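Imidazolonepropionase (Unidentified, PDB 2Q09) catalyses the hydrolytic opening of the imidazolone ring of 4-imidazolone-5-propanoate to N-formimidoyl-L-glutamate, the third step of histidine degradation. Local coordinates at residues T16-D20 against M347-R352; L63-G67 against L364-R368. All blocks are in the same frame, centred on the assembly; numbering follows the deposited sequence.

Contact 1 (T16-D20 against M347-R352)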
loop_
_atom_site.group_PDB
_atom_site.type_symbol
_atom_site.label_atom_id
_atom_site.label_comp_id
_atom_site.label_asym_id
_atom_site.label_seq_id
_atom_site.Cartn_x
_atom_site.Cartn_y
_atom_site.Cartn_z
ATOM N N THR A 16 -10.955 17.569 3.405
ATOM C CA THR A 16 -11.081 16.585 4.469
ATOM C C THR A 16 -11.173 15.144 4.039
ATOM O O THR A 16 -10.790 14.254 4.803
ATOM C CB THR A 16 -12.309 16.884 5.362
ATOM O OG1 THR A 16 -13.509 16.703 4.602
ATOM C CG2 THR A 16 -12.251 18.331 5.871
ATOM N N LEU A 17 -11.673 14.906 2.830
ATOM C CA LEU A 17 -11.844 13.537 2.356
ATOM C C LEU A 17 -12.715 12.772 3.362
ATOM O O LEU A 17 -12.577 11.555 3.531
ATOM C CB LEU A 17 -10.483 12.832 2.182
ATOM C CG LEU A 17 -9.774 12.873 0.816
ATOM C CD1 LEU A 17 -10.643 12.161 -0.224
ATOM C CD2 LEU A 17 -9.521 14.334 0.385
ATOM N N ARG A 18 -13.618 13.493 4.024
ATOM C CA ARG A 18 -14.520 12.870 4.993
ATOM C C ARG A 18 -15.460 11.893 4.286
ATOM O O ARG A 18 -15.983 12.187 3.212
ATOM C CB ARG A 18 -15.352 13.926 5.729
ATOM C CG ARG A 18 -14.588 14.759 6.740
ATOM C CD ARG A 18 -15.540 15.687 7.493
ATOM N NE ARG A 18 -16.530 14.928 8.250
ATOM C CZ ARG A 18 -17.592 15.458 8.840
ATOM N NH1 ARG A 18 -17.820 16.757 8.765
ATOM N NH2 ARG A 18 -18.430 14.683 9.508
ATOM N N SER A 19 -15.679 10.736 4.898
ATOM C CA SER A 19 -16.549 9.713 4.323
ATOM C C SER A 19 -17.999 10.163 4.140
ATOM O O SER A 19 -18.718 9.631 3.302
ATOM C CB SER A 19 -16.529 8.459 5.199
ATOM O OG SER A 19 -16.954 8.766 6.516
ATOM N N ASP A 20 -18.425 11.152 4.915
ATOM C CA ASP A 20 -19.799 11.624 4.828
ATOM C C ASP A 20 -19.944 12.891 3.999
ATOM O O ASP A 20 -21.039 13.455 3.915
ATOM C CB ASP A 20 -20.350 11.858 6.233
ATOM C CG ASP A 20 -19.721 13.055 6.911
ATOM O OD1 ASP A 20 -18.527 13.332 6.669
ATOM O OD2 ASP A 20 -20.422 13.720 7.697
HETATM N N MSE A 347 -7.959 9.903 -5.237
HETATM C CA MSE A 347 -7.579 10.530 -3.976
HETATM C C MSE A 347 -8.151 9.744 -2.789
HETATM O O MSE A 347 -7.449 9.458 -1.814
HETATM C CB MSE A 347 -8.050 11.992 -3.941
HETATM C CG MSE A 347 -7.585 12.759 -2.712
HETATM SE SE MSE A 347 -5.652 12.777 -2.547
HETATM C CE MSE A 347 -5.528 14.043 -1.049
ATOM N N ALA A 348 -9.423 9.372 -2.875
ATOM C CA ALA A 348 -10.019 8.584 -1.805
ATOM C C ALA A 348 -9.285 7.247 -1.775
ATOM O O ALA A 348 -9.137 6.629 -0.718
ATOM C CB ALA A 348 -11.499 8.358 -2.071
ATOM N N GLY A 349 -8.813 6.823 -2.950
ATOM C CA GLY A 349 -8.097 5.566 -3.063
ATOM C C GLY A 349 -6.773 5.537 -2.313
ATOM O O GLY A 349 -6.305 4.464 -1.938
ATOM N N VAL A 350 -6.156 6.700 -2.098
ATOM C CA VAL A 350 -4.883 6.748 -1.380
ATOM C C VAL A 350 -5.022 7.378 0.005
ATOM O O VAL A 350 -4.023 7.693 0.660
ATOM C CB VAL A 350 -3.799 7.513 -2.182
ATOM C CG1 VAL A 350 -3.593 6.827 -3.537
ATOM C CG2 VAL A 350 -4.202 8.976 -2.367
ATOM N N THR A 351 -6.261 7.588 0.438
ATOM C CA THR A 351 -6.501 8.135 1.765
ATOM C C THR A 351 -7.482 7.240 2.508
ATOM O O THR A 351 -7.090 6.229 3.093
ATOM C CB THR A 351 -7.062 9.586 1.716
ATOM O OG1 THR A 351 -8.217 9.645 0.865
ATOM C CG2 THR A 351 -5.986 10.548 1.190
ATOM N N ARG A 352 -8.756 7.614 2.451
ATOM C CA ARG A 352 -9.845 6.891 3.099
ATOM C C ARG A 352 -9.834 5.376 2.867
ATOM O O ARG A 352 -9.817 4.586 3.816
ATOM C CB ARG A 352 -11.173 7.477 2.601
ATOM C CG ARG A 352 -12.329 7.317 3.542
ATOM C CD ARG A 352 -13.403 8.362 3.274
ATOM N NE ARG A 352 -14.131 8.134 2.028
ATOM C CZ ARG A 352 -14.263 9.046 1.070
ATOM N NH1 ARG A 352 -13.713 10.242 1.209
ATOM N NH2 ARG A 352 -14.957 8.764 -0.026
HETATM O O HOH W 1 -14.462 13.023 0.827
#

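Contact 2 (L63-G67 against L364-R368)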
loop_
_atom_site.group_PDB
_atom_site.type_symbol
_atom_site.label_atom_id
_atom_site.label_comp_id
_atom_site.label_asym_id
_atom_site.label_seq_id
_atom_site.Cartn_x
_atom_site.Cartn_y
_atom_site.Cartn_z
ATOM N N LEU A 63 -3.937 24.639 0.376
ATOM C CA LEU A 63 -4.717 23.415 0.454
ATOM C C LEU A 63 -4.073 22.409 1.416
ATOM O O LEU A 63 -2.851 22.221 1.407
ATOM C CB LEU A 63 -4.787 22.785 -0.936
ATOM C CG LEU A 63 -5.256 21.335 -1.036
ATOM C CD1 LEU A 63 -6.760 21.251 -0.760
ATOM C CD2 LEU A 63 -4.938 20.811 -2.455
ATOM N N VAL A 64 -4.892 21.759 2.237
ATOM C CA VAL A 64 -4.382 20.743 3.147
ATOM C C VAL A 64 -5.190 19.466 2.937
ATOM O O VAL A 64 -6.400 19.514 2.732
ATOM C CB VAL A 64 -4.462 21.200 4.626
ATOM C CG1 VAL A 64 -5.901 21.514 5.009
ATOM C CG2 VAL A 64 -3.902 20.123 5.531
ATOM N N THR A 65 -4.511 18.330 2.970
ATOM C CA THR A 65 -5.165 17.040 2.769
ATOM C C THR A 65 -4.569 16.035 3.750
ATOM O O THR A 65 -3.553 16.289 4.378
ATOM C CB THR A 65 -4.902 16.455 1.362
ATOM O OG1 THR A 65 -3.537 16.032 1.278
ATOM C CG2 THR A 65 -5.152 17.501 0.287
ATOM N N PRO A 66 -5.207 14.873 3.892
ATOM C CA PRO A 66 -4.674 13.851 4.800
ATOM C C PRO A 66 -3.378 13.362 4.142
ATOM O O PRO A 66 -3.178 13.598 2.939
ATOM C CB PRO A 66 -5.721 12.754 4.748
ATOM C CG PRO A 66 -6.996 13.493 4.453
ATOM C CD PRO A 66 -6.535 14.488 3.390
ATOM N N GLY A 67 -2.492 12.728 4.908
ATOM C CA GLY A 67 -1.257 12.232 4.326
ATOM C C GLY A 67 -1.619 11.098 3.389
ATOM O O GLY A 67 -2.587 10.383 3.646
ATOM N N LEU A 364 -6.748 6.962 10.408
ATOM C CA LEU A 364 -6.133 7.725 9.321
ATOM C C LEU A 364 -6.992 7.885 8.073
ATOM O O LEU A 364 -8.028 7.240 7.929
ATOM C CB LEU A 364 -4.831 7.034 8.910
ATOM C CG LEU A 364 -3.733 6.878 9.964
ATOM C CD1 LEU A 364 -2.743 5.795 9.544
ATOM C CD2 LEU A 364 -3.035 8.208 10.137
ATOM N N GLY A 365 -6.543 8.754 7.172
ATOM C CA GLY A 365 -7.243 8.944 5.918
ATOM C C GLY A 365 -8.248 10.068 5.798
ATOM O O GLY A 365 -8.742 10.319 4.690
ATOM N N GLN A 366 -8.565 10.737 6.907
ATOM C CA GLN A 366 -9.532 11.834 6.871
ATOM C C GLN A 366 -9.132 12.947 7.829
ATOM O O GLN A 366 -8.496 12.698 8.850
ATOM C CB GLN A 366 -10.919 11.334 7.269
ATOM C CG GLN A 366 -11.436 10.162 6.458
ATOM C CD GLN A 366 -12.777 9.676 6.960
ATOM O OE1 GLN A 366 -13.746 10.439 7.014
ATOM N NE2 GLN A 366 -12.843 8.404 7.338
ATOM N N LEU A 367 -9.505 14.178 7.496
ATOM C CA LEU A 367 -9.203 15.306 8.364
ATOM C C LEU A 367 -10.411 15.482 9.280
ATOM O O LEU A 367 -11.288 16.315 9.039
ATOM C CB LEU A 367 -8.950 16.587 7.553
ATOM C CG LEU A 367 -7.776 16.586 6.560
ATOM C CD1 LEU A 367 -7.563 18.008 6.052
ATOM C CD2 LEU A 367 -6.503 16.083 7.224
ATOM N N ARG A 368 -10.464 14.649 10.314
ATOM C CA ARG A 368 -11.538 14.692 11.296
ATOM C C ARG A 368 -10.959 14.807 12.693
ATOM O O ARG A 368 -9.899 14.259 12.987
ATOM C CB ARG A 368 -12.350 13.407 11.286
ATOM C CG ARG A 368 -13.114 13.077 10.043
ATOM C CD ARG A 368 -14.073 11.967 10.411
ATOM N NE ARG A 368 -14.875 11.502 9.293
ATOM C CZ ARG A 368 -16.146 11.141 9.402
ATOM N NH1 ARG A 368 -16.749 11.206 10.583
ATOM N NH2 ARG A 368 -16.812 10.712 8.344
#

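Contact 1 (T16-D20 against M347-R352)
Leu17 and Arg352 carry this contact, which joins an irregular loop beginning with an ST turn at Thr16 to the junction between helix 343-349 and helix 352-357 in the TIM-barrel part of this amidohydrolase. The inner side is apolar and close. Leu17 is directed at this junction and its methyls pack there: Leu17 CD2 lies 4.0 Å from CG of the selenomethionine Met347, and CD1 rests beside the backbone of Ala348. The side chains of Leu17 and Thr351 cross at about a right angle, with CG of Leu17 3.6 Å from OG1 of Thr351. Set between its backbone N and carbonyl carbon (chi1 53°), Thr351 OG1 donates to Met347 O at 2.8 Å, and Val350 N reaches the same oxygen from the opposite face, so two donors satisfy it. The outer side, at exposed Ser19, relies on one hydrogen bond, a weak water link and the aliphatic part of Arg352. Arg352, bent at chi3 (71°), passes alongside Ser19, its CD 3.6 Å from Ser19 CA, and a water lies between Arg18 O and Arg352 NH1, weakly bonded to the latter. Arg352 NH1 donates to Leu17 O at 2.9 Å (N-H...O 157°), the oxygen near the guanidinium plane but the nitrogen well above the carbonyl plane.

Contact 2 (L63-G67 against L364-R368)
Leu367 and Pro66 cross at about a right angle where strand 63-73, paired with strands 12-14 and 375-378 and running on into the amidohydrolase TIM barrel, meets the loop before strand 375-378. Van der Waals packing makes up the whole join. Leu367 CG lies 3.8 Å from Pro66 CG; Leu367 CD2 is laid against Pro66 CA, also at 3.8 Å, and CD1 reaches Val64 CG1 at 4.0 Å. At the centre of an inverse gamma turn, Leu367 takes this place with CG opposite its own carbonyl carbon (chi1 -61°); Pro14 and Phe375 also touch it. An alanine here is likely to open a gap beside Pro66 and Val64, depriving the proline ring of its leucine contact. Backbone also packs on side chain: Gly365 O sits 3.6 Å from Pro66 CG, and the conformation of Gly365 would jam a beta carbon against the preceding carbonyl. Hydrogen bonds run within each segment or to outside partners: Thr65 OG1 donates to Pro66 O at 3.0 Å and also bonds Trp378 NE1, and Arg368 NE reaches Gln366 OE1 at 2.8 Å from above the amide plane. No hydrogen bond crosses between the segments, so their fit relies on shape and buried hydrocarbon.

Contacts 1 and 2 are neighbours, their centres about 8 Å apart, and the loop segments 16-20 and 364-368 probably hydrogen-bond to each other: Thr16 O lies 3.0 Å from Leu367 N, and Ser19 N lies 2.9 Å from Gln366 OE1. Met347 also touches Thr65. Two N-terminal segments and two late ones thus meet between the small beta-rich portion and the barrel, the two pairings crossing along the chain. Both contacts lie away from the ferric iron and the bound inhibitor, with centres about 15 and 17 Å from the chain centre. Strand 63-73, which begins in contact 2, carries the iron ligand His72 near its other end.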